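Local coordinates for protein MaoC-like dehydratase (PDB 3EXZ) that probably acts as a MaoC-like hot-dog-fold dehydratase, hydrating or dehydrating an acyl thioester, although its substrate is not established, at residues R13-R18 and E97-T102; A17-E22 and T64-V69; Q36-D41 and S48-L53; R113-I118 and V141-P146; I118-S123 and R135-V140. All blocks are in the same frame, centred on the assembly; numbering follows the deposited sequence.

Interaction 1: residues R13-R18 and E97-T102; sequences RFDSAR and ELHVET
Phe14 and Thr102 form a hydrogen-bonded antiparallel pair, and Asp15 and Glu101 the non-hydrogen-bonded pair after it, with the strand axes 4.7 Å apart at closest approach. This is the edge of the hot-dog sheet, where strand 13-20 lies along strand 97-109. Phe14 N to Thr102 O and Thr102 N to Phe14 O bond in both directions. Ser16 N then reaches Val100 O. Past this point a side chain takes over the sheet bonding. Ser16 OG sits between its own N and carbonyl carbon (chi1 80°) and accepts from Val100 N at 2.7 Å, on an almost straight bond. Ser16 OG also donates to Ala17 O at 2.7 Å. The hydroxyl both accepts and donates. Val100 and Thr102 pack on helix 57-72, and Thr102 OG1 bonds Ser123.

On the side of Asp15 and Glu101 the contact is charged. The Arg18 chain bends twice and lays its guanidinium flat over one face of the His99 ring, with centres 3.7 Å apart and planes at 22°. Asp15 OD1 comes to the edge of that ring, 3.2 Å from His99 CD2. Asp15 OD1 lies 4.0 Å from Glu101 OE2, a pair of like charges, and the long ion pair from Arg18 NH2 to Asp15 OD1 probably offsets part of the repulsion. His99 NE2 donates to Glu101 OE2 at 3.1 Å, in the ring plane but from above the carboxylate plane.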
# COMPACT_ATOMS: atom_id res chain seq x y z
N ARG A 13 6.52 -18.10 12.18
CA ARG A 13 6.27 -16.75 12.65
C ARG A 13 7.56 -15.94 12.67
O ARG A 13 8.61 -16.44 13.07
CB ARG A 13 5.65 -16.80 14.05
CG ARG A 13 4.23 -17.37 14.10
CD ARG A 13 3.80 -17.64 15.54
NE ARG A 13 2.53 -18.37 15.63
CZ ARG A 13 2.40 -19.69 15.56
NH1 ARG A 13 3.47 -20.47 15.40
NH2 ARG A 13 1.20 -20.24 15.63
N PHE A 14 7.47 -14.70 12.20
CA PHE A 14 8.61 -13.78 12.16
C PHE A 14 8.25 -12.45 12.81
O PHE A 14 7.11 -11.99 12.71
CB PHE A 14 9.05 -13.52 10.72
CG PHE A 14 9.54 -14.74 10.02
CD1 PHE A 14 10.85 -15.19 10.20
CD2 PHE A 14 8.67 -15.51 9.26
CE1 PHE A 14 11.28 -16.38 9.63
CE2 PHE A 14 9.09 -16.71 8.70
CZ PHE A 14 10.39 -17.14 8.88
N ASP A 15 9.23 -11.84 13.45
CA ASP A 15 9.00 -10.59 14.13
C ASP A 15 10.00 -9.53 13.78
O ASP A 15 11.20 -9.80 13.70
CB ASP A 15 8.96 -10.83 15.63
CG ASP A 15 7.59 -10.62 16.19
OD1 ASP A 15 7.29 -9.47 16.57
OD2 ASP A 15 6.81 -11.59 16.21
N SER A 16 9.52 -8.32 13.55
CA SER A 16 10.39 -7.22 13.18
C SER A 16 10.82 -6.42 14.40
O SER A 16 10.32 -6.62 15.51
CB SER A 16 9.66 -6.26 12.23
OG SER A 16 8.80 -5.37 12.95
N ALA A 17 11.78 -5.52 14.17
CA ALA A 17 12.21 -4.59 15.21
C ALA A 17 11.10 -3.51 15.23
O ALA A 17 10.13 -3.55 14.45
CB ALA A 17 13.56 -3.99 14.89
N ARG A 18 11.26 -2.53 16.11
CA ARG A 18 10.25 -1.51 16.32
C ARG A 18 10.50 -0.20 15.62
O ARG A 18 11.62 0.11 15.25
CB ARG A 18 10.08 -1.29 17.84
CG ARG A 18 8.86 -1.98 18.47
CD ARG A 18 9.24 -3.12 19.41
NE ARG A 18 9.17 -4.43 18.77
CZ ARG A 18 8.46 -5.46 19.23
NH1 ARG A 18 7.74 -5.34 20.34
NH2 ARG A 18 8.48 -6.62 18.58
N GLU A 97 4.34 2.91 18.86
CA GLU A 97 5.47 2.04 18.58
C GLU A 97 4.93 0.88 17.75
O GLU A 97 4.10 0.09 18.23
CB GLU A 97 6.09 1.47 19.85
CG GLU A 97 6.95 2.45 20.62
CD GLU A 97 8.40 2.45 20.18
OE1 GLU A 97 8.97 1.35 20.06
OE2 GLU A 97 8.97 3.55 19.97
N LEU A 98 5.39 0.77 16.52
CA LEU A 98 4.95 -0.29 15.64
C LEU A 98 6.02 -1.36 15.43
O LEU A 98 7.23 -1.08 15.41
CB LEU A 98 4.59 0.25 14.25
CG LEU A 98 3.64 1.46 14.17
CD1 LEU A 98 3.36 1.82 12.72
CD2 LEU A 98 2.35 1.15 14.92
N HIS A 99 5.55 -2.60 15.31
CA HIS A 99 6.42 -3.71 14.96
C HIS A 99 5.51 -4.65 14.16
O HIS A 99 4.28 -4.59 14.27
CB HIS A 99 7.01 -4.42 16.17
CG HIS A 99 6.04 -5.28 16.90
ND1 HIS A 99 5.05 -4.76 17.70
CD2 HIS A 99 5.87 -6.62 16.91
CE1 HIS A 99 4.31 -5.75 18.17
NE2 HIS A 99 4.79 -6.89 17.70
N VAL A 100 6.11 -5.50 13.34
CA VAL A 100 5.30 -6.40 12.53
C VAL A 100 5.48 -7.86 12.90
O VAL A 100 6.60 -8.32 13.16
CB VAL A 100 5.62 -6.24 11.03
CG1 VAL A 100 4.60 -7.01 10.19
CG2 VAL A 100 5.64 -4.76 10.66
N GLU A 101 4.35 -8.58 12.96
CA GLU A 101 4.35 -10.02 13.23
C GLU A 101 3.85 -10.75 11.96
O GLU A 101 2.67 -10.65 11.59
CB GLU A 101 3.47 -10.36 14.43
CG GLU A 101 4.18 -10.11 15.76
CD GLU A 101 3.27 -10.29 16.96
OE1 GLU A 101 2.22 -10.98 16.82
OE2 GLU A 101 3.60 -9.76 18.05
N THR A 102 4.73 -11.50 11.31
CA THR A 102 4.37 -12.20 10.07
C THR A 102 4.24 -13.71 10.21
O THR A 102 5.06 -14.36 10.85
CB THR A 102 5.41 -11.86 8.95
OG1 THR A 102 5.55 -10.43 8.85
CG2 THR A 102 4.95 -12.40 7.58
O HOH W 1 7.31 -9.76 10.55

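Interaction 2: residues A17-E22 and T64-V69; sequences ARHRVE and TMRLLV
Leu67 meets the strand side mainly through CD2. Leu67 CD2 reaches Ala17 O at 3.7 Å. Leu67 CD2 also lies 3.9 Å from His19 CB. It therefore touches both a backbone oxygen and the root of a side chain. The other methyl is a little farther from the oxygen, with Leu67 CD1 to Ala17 O at 4.1 Å.

His19 points its CB toward the helix. Its CG is anti to the backbone N (chi1 175°). This turns CG off the Leu67 methyl and leaves CB to meet it. The first bond of the Arg66 side chain points toward the strand, and the chain is extended from CG to NE. The two side chains cross at about a right angle, with ring and guanidinium planes 53° apart. At the tip, Arg66 NH1 comes to 3.7 Å from His19 ND1. This is a loose polar approach, and no hydrogen bond joins the two segments. A positive guanidinium so near would probably disfavour a second charge on the imidazole.

Around this contact, Ala17 N bonds Ser71 OG near the end of the helix, and Leu67 also packs on Val100 of strand 97-109. Arg66 touches Glu32 of the second subunit. Apolar contact between a long central helix, 57-72 here, and the sheet that curves round it is the defining feature of the hot-dog fold.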
# COMPACT_ATOMS: atom_id res chain seq x y z
N ALA A 17 11.78 -5.52 14.17
CA ALA A 17 12.21 -4.59 15.21
C ALA A 17 11.10 -3.51 15.23
O ALA A 17 10.13 -3.55 14.45
CB ALA A 17 13.56 -3.99 14.89
N ARG A 18 11.26 -2.53 16.11
CA ARG A 18 10.25 -1.51 16.32
C ARG A 18 10.50 -0.20 15.62
O ARG A 18 11.62 0.11 15.25
CB ARG A 18 10.08 -1.29 17.84
CG ARG A 18 8.86 -1.98 18.47
CD ARG A 18 9.24 -3.12 19.41
NE ARG A 18 9.17 -4.43 18.77
CZ ARG A 18 8.46 -5.46 19.23
NH1 ARG A 18 7.74 -5.34 20.34
NH2 ARG A 18 8.48 -6.62 18.58
N HIS A 19 9.43 0.56 15.43
CA HIS A 19 9.57 1.86 14.80
C HIS A 19 8.58 2.82 15.45
O HIS A 19 7.40 2.48 15.63
CB HIS A 19 9.31 1.76 13.29
CG HIS A 19 9.31 3.08 12.58
ND1 HIS A 19 10.45 3.67 12.10
CD2 HIS A 19 8.29 3.91 12.27
CE1 HIS A 19 10.14 4.81 11.51
NE2 HIS A 19 8.83 4.98 11.60
N ARG A 20 9.07 3.99 15.84
CA ARG A 20 8.20 4.99 16.47
C ARG A 20 7.68 6.01 15.45
O ARG A 20 8.45 6.65 14.73
CB ARG A 20 8.93 5.72 17.60
CG ARG A 20 7.99 6.32 18.63
CD ARG A 20 8.73 7.14 19.68
NE ARG A 20 7.81 7.72 20.66
CZ ARG A 20 7.21 7.03 21.63
NH1 ARG A 20 7.44 5.73 21.76
NH2 ARG A 20 6.38 7.65 22.46
N VAL A 21 6.35 6.16 15.39
CA VAL A 21 5.72 7.11 14.48
C VAL A 21 5.53 8.48 15.13
O VAL A 21 4.85 8.61 16.15
CB VAL A 21 4.33 6.61 14.01
CG1 VAL A 21 3.78 7.56 12.95
CG2 VAL A 21 4.44 5.21 13.43
N GLU A 22 6.13 9.51 14.54
CA GLU A 22 6.01 10.86 15.08
C GLU A 22 5.19 11.78 14.18
O GLU A 22 5.15 11.62 12.96
CB GLU A 22 7.38 11.47 15.31
CG GLU A 22 8.29 10.61 16.17
CD GLU A 22 8.05 10.73 17.67
OE1 GLU A 22 6.90 10.52 18.13
OE2 GLU A 22 9.01 11.05 18.39
N THR A 64 5.60 -0.52 7.18
CA THR A 64 5.52 -1.97 7.32
C THR A 64 6.52 -2.63 6.38
O THR A 64 7.23 -3.56 6.78
CB THR A 64 4.10 -2.49 7.02
OG1 THR A 64 3.22 -2.08 8.08
CG2 THR A 64 4.09 -4.02 6.92
N MSE A 65 6.62 -2.16 5.14
CA MSE A 65 7.57 -2.75 4.20
C MSE A 65 9.01 -2.57 4.70
O MSE A 65 9.80 -3.51 4.64
CB MSE A 65 7.42 -2.16 2.80
CG MSE A 65 8.31 -2.86 1.78
SE MSE A 65 7.93 -4.77 1.66
CE MSE A 65 9.36 -5.50 2.72
N ARG A 66 9.35 -1.38 5.18
CA ARG A 66 10.69 -1.12 5.71
C ARG A 66 11.01 -2.12 6.84
O ARG A 66 12.08 -2.73 6.84
CB ARG A 66 10.80 0.31 6.25
CG ARG A 66 12.06 0.57 7.07
CD ARG A 66 12.14 2.02 7.54
NE ARG A 66 13.40 2.36 8.21
CZ ARG A 66 13.68 2.10 9.49
NH1 ARG A 66 12.81 1.47 10.26
NH2 ARG A 66 14.86 2.47 9.99
N LEU A 67 10.11 -2.29 7.80
CA LEU A 67 10.33 -3.23 8.89
C LEU A 67 10.47 -4.65 8.38
O LEU A 67 11.28 -5.43 8.89
CB LEU A 67 9.16 -3.19 9.87
CG LEU A 67 8.97 -1.86 10.60
CD1 LEU A 67 7.77 -1.93 11.54
CD2 LEU A 67 10.26 -1.53 11.36
N LEU A 68 9.67 -5.01 7.38
CA LEU A 68 9.72 -6.33 6.80
C LEU A 68 11.07 -6.55 6.13
O LEU A 68 11.73 -7.58 6.32
CB LEU A 68 8.59 -6.48 5.76
CG LEU A 68 7.43 -7.47 6.01
CD1 LEU A 68 7.01 -7.46 7.47
CD2 LEU A 68 6.25 -7.14 5.10
N VAL A 69 11.50 -5.57 5.35
CA VAL A 69 12.75 -5.68 4.63
C VAL A 69 13.96 -5.73 5.53
O VAL A 69 14.85 -6.57 5.34
CB VAL A 69 12.90 -4.51 3.60
CG1 VAL A 69 14.35 -4.38 3.14
CG2 VAL A 69 12.01 -4.77 2.39

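Interaction 3: residues Q36-D41 and S48-L53; sequences QPFHLD and SLFGGL
An aromatic cluster of Phe38, His39 and Phe50 surrounds His39, which with Asp34 probably belongs to the hydratase motif of MaoC-like enzymes. It joins the short helix 37-40 to the loop that leads into helix 57-72. Phe50 CE2 lies over one face of the Phe38 ring, 3.4 Å from Phe38 CD2. The two rings are oblique, with planes at 32° and centroids 5.0 Å apart. His39 turns an edge toward the face of Phe50, with planes at 62°. Ser48 approaches from the loop too, its OG 3.6 Å from Phe38 CB; that hydroxyl is bonded to Ala45 O. Leu53 CD2 rests on the backbone of the short turn of helix, 3.3 Å from Phe38 O. Gln77 of the second subunit packs on Phe38, and its Ile80 on Phe50. An alanine at Phe38 would probably leave a gap beside Phe50 and let that ring turn more freely. No hydrogen bond crosses between the two segments, so the direct contact between them is van der Waals and aromatic in kind.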
# COMPACT_ATOMS: atom_id res chain seq x y z
N GLN A 36 -4.28 15.11 2.91
CA GLN A 36 -5.64 15.29 3.38
C GLN A 36 -5.57 15.84 4.79
O GLN A 36 -4.70 15.46 5.58
CB GLN A 36 -6.40 13.95 3.40
CG GLN A 36 -6.43 13.25 2.06
CD GLN A 36 -7.46 12.13 1.98
OE1 GLN A 36 -7.17 10.97 2.28
NE2 GLN A 36 -8.68 12.48 1.61
N PRO A 37 -6.48 16.76 5.13
CA PRO A 37 -6.54 17.41 6.45
C PRO A 37 -6.28 16.50 7.63
O PRO A 37 -5.46 16.83 8.50
CB PRO A 37 -7.96 17.98 6.50
CG PRO A 37 -8.27 18.25 5.07
CD PRO A 37 -7.67 17.09 4.31
N PHE A 38 -6.96 15.36 7.68
CA PHE A 38 -6.78 14.47 8.81
C PHE A 38 -5.38 13.88 9.01
O PHE A 38 -5.09 13.34 10.08
CB PHE A 38 -7.85 13.37 8.83
CG PHE A 38 -8.36 12.98 7.49
CD1 PHE A 38 -9.52 13.56 6.98
CD2 PHE A 38 -7.75 11.97 6.76
CE1 PHE A 38 -10.05 13.13 5.76
CE2 PHE A 38 -8.27 11.54 5.55
CZ PHE A 38 -9.43 12.13 5.06
N HIS A 39 -4.51 14.03 8.02
CA HIS A 39 -3.14 13.53 8.12
C HIS A 39 -2.12 14.67 8.13
O HIS A 39 -0.92 14.44 8.21
CB HIS A 39 -2.82 12.63 6.92
CG HIS A 39 -3.71 11.44 6.80
ND1 HIS A 39 -4.32 11.07 5.62
CD2 HIS A 39 -4.15 10.57 7.74
CE1 HIS A 39 -5.09 10.02 5.83
NE2 HIS A 39 -5.01 9.70 7.11
N LEU A 40 -2.62 15.90 8.07
CA LEU A 40 -1.78 17.10 7.99
C LEU A 40 -1.93 18.09 9.12
O LEU A 40 -0.99 18.80 9.47
CB LEU A 40 -2.10 17.83 6.68
CG LEU A 40 -1.58 17.22 5.39
CD1 LEU A 40 -2.07 17.99 4.16
CD2 LEU A 40 -0.05 17.21 5.46
N ASP A 41 -3.13 18.15 9.68
CA ASP A 41 -3.41 19.12 10.74
C ASP A 41 -4.14 18.52 11.93
O ASP A 41 -5.18 17.86 11.78
CB ASP A 41 -4.21 20.29 10.17
CG ASP A 41 -4.53 21.35 11.21
OD1 ASP A 41 -3.60 21.78 11.93
OD2 ASP A 41 -5.70 21.76 11.32
N SER A 48 -12.66 15.11 12.19
CA SER A 48 -12.83 14.06 11.19
C SER A 48 -13.20 12.74 11.87
O SER A 48 -13.30 12.68 13.10
CB SER A 48 -11.53 13.84 10.42
OG SER A 48 -10.52 13.31 11.26
N LEU A 49 -13.41 11.70 11.07
CA LEU A 49 -13.73 10.38 11.60
C LEU A 49 -12.59 9.88 12.50
O LEU A 49 -12.82 9.16 13.47
CB LEU A 49 -13.93 9.36 10.48
CG LEU A 49 -15.31 9.32 9.80
CD1 LEU A 49 -15.50 7.96 9.12
CD2 LEU A 49 -16.41 9.55 10.84
N PHE A 50 -11.36 10.26 12.15
CA PHE A 50 -10.17 9.87 12.91
C PHE A 50 -10.15 10.57 14.27
O PHE A 50 -9.52 10.09 15.21
CB PHE A 50 -8.89 10.25 12.13
CG PHE A 50 -8.73 9.50 10.83
CD1 PHE A 50 -8.15 8.24 10.80
CD2 PHE A 50 -9.18 10.05 9.63
CE1 PHE A 50 -8.02 7.53 9.60
CE2 PHE A 50 -9.06 9.36 8.43
CZ PHE A 50 -8.48 8.09 8.42
N GLY A 51 -10.85 11.70 14.36
CA GLY A 51 -10.89 12.47 15.60
C GLY A 51 -9.48 12.59 16.18
O GLY A 51 -9.22 12.09 17.27
N GLY A 52 -8.59 13.27 15.45
CA GLY A 52 -7.21 13.43 15.89
C GLY A 52 -6.25 13.00 14.78
O GLY A 52 -6.62 12.24 13.88
N LEU A 53 -5.02 13.49 14.84
CA LEU A 53 -4.04 13.14 13.83
C LEU A 53 -3.91 11.63 13.68
O LEU A 53 -3.83 10.90 14.67
CB LEU A 53 -2.65 13.70 14.19
CG LEU A 53 -1.88 14.58 13.18
CD1 LEU A 53 -0.39 14.22 13.23
CD2 LEU A 53 -2.43 14.40 11.77

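Interaction 4: residues R113-I118 and V141-P146; sequences RPDRAI and VVFRRP
The open end of the hairpin formed by strands 116-126 and 132-143 lies here, in the antiparallel sheet of the hot-dog fold. Ala117 and Val142 make a hydrogen-bonded pair, with Val142 N to Ala117 O at 2.9 Å and nearly straight. Arg116 and Phe143 follow as a non-hydrogen-bonded pair, their CA atoms only 4.0 Å apart. Their side chains lie side by side. Arg116 CB covers one face of the Phe143 ring in a CH-pi contact, 3.7 Å from the centroid. Arg116 CG sits between its backbone N and carbonyl carbon (chi1 72°), and from there the chain runs on beside the ring. Arg116 NE comes to 3.4 Å from Phe143 CZ, with guanidinium and ring planes 46° apart. Arg116 CD also touches Val141 CG1 at 3.9 Å. An alanine at Arg116 would keep the CB contact but would probably leave the outer rim of Phe143 and the Val141 methyl without the cover of the arginine chain. Leu49 of the second subunit packs on both Arg116 and Phe143. Arg144 turns its NE to a salt bridge with Glu6. Asp115 OD2 lies at the edge of the Phe143 ring, in its plane, 3.8 Å from CD1. Beyond it, Arg144 N donates to Asp115 O at 3.1 Å, from above the carbonyl plane.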
# COMPACT_ATOMS: atom_id res chain seq x y z
N ARG A 113 7.41 -23.67 -12.97
CA ARG A 113 8.76 -23.29 -12.61
C ARG A 113 9.05 -23.74 -11.18
O ARG A 113 8.94 -22.97 -10.21
CB ARG A 113 8.92 -21.76 -12.74
N PRO A 114 9.46 -25.02 -11.02
CA PRO A 114 9.73 -25.60 -9.71
C PRO A 114 10.83 -25.06 -8.81
O PRO A 114 10.97 -25.52 -7.68
CB PRO A 114 9.88 -27.09 -10.02
CG PRO A 114 10.48 -27.10 -11.39
CD PRO A 114 9.81 -25.95 -12.11
N ASP A 115 11.57 -24.07 -9.29
CA ASP A 115 12.60 -23.48 -8.45
C ASP A 115 12.07 -22.30 -7.62
O ASP A 115 12.85 -21.58 -6.99
CB ASP A 115 13.80 -23.02 -9.30
CG ASP A 115 13.46 -21.92 -10.29
OD1 ASP A 115 12.29 -21.84 -10.73
OD2 ASP A 115 14.38 -21.15 -10.63
N ARG A 116 10.75 -22.14 -7.59
CA ARG A 116 10.13 -21.03 -6.87
C ARG A 116 8.70 -21.40 -6.44
O ARG A 116 8.10 -22.32 -6.98
CB ARG A 116 10.10 -19.79 -7.77
CG ARG A 116 9.10 -19.90 -8.90
CD ARG A 116 8.82 -18.56 -9.52
NE ARG A 116 9.60 -18.34 -10.73
CZ ARG A 116 9.52 -17.25 -11.48
NH1 ARG A 116 8.70 -16.26 -11.14
NH2 ARG A 116 10.24 -17.15 -12.59
N ALA A 117 8.18 -20.65 -5.48
CA ALA A 117 6.84 -20.87 -4.95
C ALA A 117 6.22 -19.54 -4.55
O ALA A 117 6.93 -18.55 -4.35
CB ALA A 117 6.92 -21.78 -3.70
N ILE A 118 4.89 -19.51 -4.46
CA ILE A 118 4.19 -18.32 -4.01
C ILE A 118 3.88 -18.60 -2.54
O ILE A 118 3.14 -19.53 -2.20
CB ILE A 118 2.91 -18.05 -4.82
CG1 ILE A 118 3.29 -17.36 -6.13
CG2 ILE A 118 1.95 -17.19 -4.02
CD1 ILE A 118 2.16 -17.25 -7.11
N VAL A 141 6.96 -14.03 -3.91
CA VAL A 141 7.62 -15.00 -4.77
C VAL A 141 8.95 -15.37 -4.12
O VAL A 141 9.85 -14.54 -4.00
CB VAL A 141 7.90 -14.44 -6.18
CG1 VAL A 141 8.32 -15.57 -7.11
CG2 VAL A 141 6.66 -13.73 -6.71
N VAL A 142 9.06 -16.63 -3.72
CA VAL A 142 10.27 -17.12 -3.08
C VAL A 142 10.93 -18.28 -3.81
O VAL A 142 10.31 -19.33 -4.03
CB VAL A 142 10.00 -17.57 -1.63
CG1 VAL A 142 11.30 -17.96 -0.95
CG2 VAL A 142 9.29 -16.46 -0.85
N PHE A 143 12.19 -18.09 -4.19
CA PHE A 143 12.97 -19.11 -4.87
C PHE A 143 13.80 -19.92 -3.86
O PHE A 143 14.09 -19.46 -2.76
CB PHE A 143 13.95 -18.46 -5.86
CG PHE A 143 13.29 -17.81 -7.04
CD1 PHE A 143 13.25 -18.45 -8.27
CD2 PHE A 143 12.72 -16.55 -6.92
CE1 PHE A 143 12.64 -17.85 -9.37
CE2 PHE A 143 12.10 -15.94 -8.01
CZ PHE A 143 12.07 -16.59 -9.24
N ARG A 144 14.17 -21.15 -4.23
CA ARG A 144 15.02 -21.93 -3.35
C ARG A 144 16.47 -21.47 -3.61
O ARG A 144 16.75 -20.83 -4.63
CB ARG A 144 14.83 -23.44 -3.58
CG ARG A 144 14.60 -23.89 -5.00
CD ARG A 144 13.94 -25.27 -5.00
NE ARG A 144 14.49 -26.13 -3.95
CZ ARG A 144 14.30 -27.44 -3.87
NH1 ARG A 144 13.55 -28.08 -4.77
NH2 ARG A 144 14.85 -28.13 -2.88
N ARG A 145 17.36 -21.74 -2.67
CA ARG A 145 18.76 -21.32 -2.79
C ARG A 145 19.38 -21.86 -4.06
O ARG A 145 19.25 -23.04 -4.37
CB ARG A 145 19.59 -21.77 -1.58
CG ARG A 145 19.53 -23.25 -1.27
CD ARG A 145 18.56 -23.53 -0.14
NE ARG A 145 18.78 -22.61 0.97
CZ ARG A 145 18.95 -22.98 2.24
NH1 ARG A 145 18.91 -24.26 2.56
NH2 ARG A 145 19.16 -22.06 3.18
N PRO A 146 20.05 -20.99 -4.82
CA PRO A 146 20.70 -21.39 -6.06
C PRO A 146 21.74 -22.47 -5.80
O PRO A 146 22.18 -22.65 -4.66
CB PRO A 146 21.38 -20.11 -6.54
CG PRO A 146 20.60 -19.02 -5.92
CD PRO A 146 20.24 -19.55 -4.56

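Interaction 5: residues I118-S123 and R135-V140; sequences IVTCQS and RSTAKV
Gln122 CG is anti to its backbone N (chi1 -177°) and the chain runs on extended, while Arg135 starts the same way (chi1 162°) but bends at chi3. The two flat ends thereby stack, with amide and guanidinium planes 16° apart. Gln122 NE2 sits over the centre of the guanidinium, 3.5 Å from Arg135 CZ. Arg135 NH2 keeps a salt bridge with Asp124. Thr137 OG1 gives a weak hydrogen bond to the oxygen of the same amide, Gln122 OE1, at 3.3 Å. Thr120 CG2 and Thr137 CG2 touch at 3.9 Å. At the far end of the face that carries Thr120, Gln122, Thr137 and Lys139, Ile118 CG2 packs on Lys139 CB at 3.7 Å.

These strands are the neighbouring arms of a beta hairpin within the hot-dog sheet. Three hydrogen-bonded pairs, Val119 with Val140, Cys121 with Ala138 and Ser123 with Ser136, each bond in both directions. Their side chains share the opposite face. There Val140 packs on Leu75 and Ile79, and Cys121 on Leu73. The hydroxyl of Ser136 is bonded beyond the hairpin, to Thr84 OG1. Cys121 SG lies 4.3 Å from Val140 CG2.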
# COMPACT_ATOMS: atom_id res chain seq x y z
N ILE A 118 4.89 -19.51 -4.46
CA ILE A 118 4.19 -18.32 -4.01
C ILE A 118 3.88 -18.60 -2.54
O ILE A 118 3.14 -19.53 -2.20
CB ILE A 118 2.91 -18.05 -4.82
CG1 ILE A 118 3.29 -17.36 -6.13
CG2 ILE A 118 1.95 -17.19 -4.02
CD1 ILE A 118 2.16 -17.25 -7.11
N VAL A 119 4.48 -17.81 -1.66
CA VAL A 119 4.31 -17.95 -0.22
C VAL A 119 3.35 -16.89 0.29
O VAL A 119 3.58 -15.69 0.10
CB VAL A 119 5.67 -17.81 0.54
CG1 VAL A 119 5.48 -18.06 2.03
CG2 VAL A 119 6.69 -18.79 -0.04
N THR A 120 2.27 -17.33 0.92
CA THR A 120 1.28 -16.42 1.48
C THR A 120 1.72 -15.99 2.87
O THR A 120 1.75 -16.79 3.81
CB THR A 120 -0.11 -17.09 1.56
OG1 THR A 120 -0.54 -17.46 0.24
CG2 THR A 120 -1.12 -16.13 2.15
N CYS A 121 2.08 -14.72 3.01
CA CYS A 121 2.53 -14.18 4.29
C CYS A 121 1.53 -13.19 4.84
O CYS A 121 1.17 -12.22 4.17
CB CYS A 121 3.88 -13.48 4.13
SG CYS A 121 5.16 -14.52 3.45
N GLN A 122 1.10 -13.42 6.07
CA GLN A 122 0.16 -12.52 6.71
C GLN A 122 0.90 -11.68 7.74
O GLN A 122 1.30 -12.19 8.79
CB GLN A 122 -0.97 -13.29 7.39
CG GLN A 122 -2.01 -12.40 8.02
CD GLN A 122 -3.26 -13.15 8.44
OE1 GLN A 122 -4.17 -13.36 7.64
NE2 GLN A 122 -3.29 -13.57 9.70
N SER A 123 1.10 -10.41 7.43
CA SER A 123 1.78 -9.50 8.34
C SER A 123 0.80 -8.60 9.07
O SER A 123 -0.01 -7.90 8.45
CB SER A 123 2.77 -8.63 7.57
OG SER A 123 3.69 -9.42 6.83
N ARG A 135 -3.21 -5.06 8.43
CA ARG A 135 -3.02 -6.47 8.15
C ARG A 135 -2.83 -6.55 6.64
O ARG A 135 -3.62 -6.00 5.86
CB ARG A 135 -4.20 -7.34 8.57
CG ARG A 135 -4.18 -8.71 7.89
CD ARG A 135 -5.19 -9.64 8.54
NE ARG A 135 -4.80 -9.98 9.90
CZ ARG A 135 -5.40 -10.91 10.63
NH1 ARG A 135 -6.42 -11.60 10.13
NH2 ARG A 135 -4.99 -11.16 11.87
N SER A 136 -1.75 -7.20 6.24
CA SER A 136 -1.42 -7.38 4.85
C SER A 136 -1.21 -8.88 4.61
O SER A 136 -0.24 -9.46 5.09
CB SER A 136 -0.14 -6.59 4.53
OG SER A 136 0.20 -6.69 3.16
N THR A 137 -2.15 -9.52 3.92
CA THR A 137 -2.04 -10.94 3.57
C THR A 137 -1.47 -10.88 2.15
O THR A 137 -2.19 -10.71 1.17
CB THR A 137 -3.40 -11.63 3.60
OG1 THR A 137 -3.97 -11.48 4.91
CG2 THR A 137 -3.25 -13.12 3.30
N ALA A 138 -0.16 -11.01 2.06
CA ALA A 138 0.55 -10.90 0.79
C ALA A 138 1.01 -12.21 0.18
O ALA A 138 1.25 -13.18 0.88
CB ALA A 138 1.79 -9.97 0.98
N LYS A 139 1.12 -12.23 -1.15
CA LYS A 139 1.65 -13.39 -1.84
C LYS A 139 3.03 -12.93 -2.32
O LYS A 139 3.16 -11.99 -3.11
CB LYS A 139 0.77 -13.80 -3.01
CG LYS A 139 -0.57 -14.37 -2.58
CD LYS A 139 -1.49 -14.55 -3.77
CE LYS A 139 -2.75 -15.34 -3.39
NZ LYS A 139 -2.41 -16.58 -2.63
N VAL A 140 4.07 -13.61 -1.84
CA VAL A 140 5.45 -13.28 -2.16
C VAL A 140 6.05 -14.39 -3.01
O VAL A 140 5.67 -15.56 -2.87
CB VAL A 140 6.25 -13.06 -0.84
CG1 VAL A 140 7.67 -12.66 -1.12
CG2 VAL A 140 5.56 -11.99 -0.01

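In the fold
Interaction 1 closes the longest loop, from the first strand to strand 97-109. Interaction 2 starts from the same stretch, sharing Ala17 and Arg18, and joins strand 13-20 to helix 57-72. Interaction 3 is nested inside both loops, about 22 Å from interaction 2 between centres, and folds the region before this helix on itself. Interactions 4 and 5 come later in the chain. Interaction 5 is nested within interaction 4, and both zip up the same hairpin, sharing Ile118. Interactions 1 and 5 touch through the neighbouring strands 97-109 and 116-126. Interactions 3 and 4 lie on opposite sides of the chain's centre, yet both touch the second subunit.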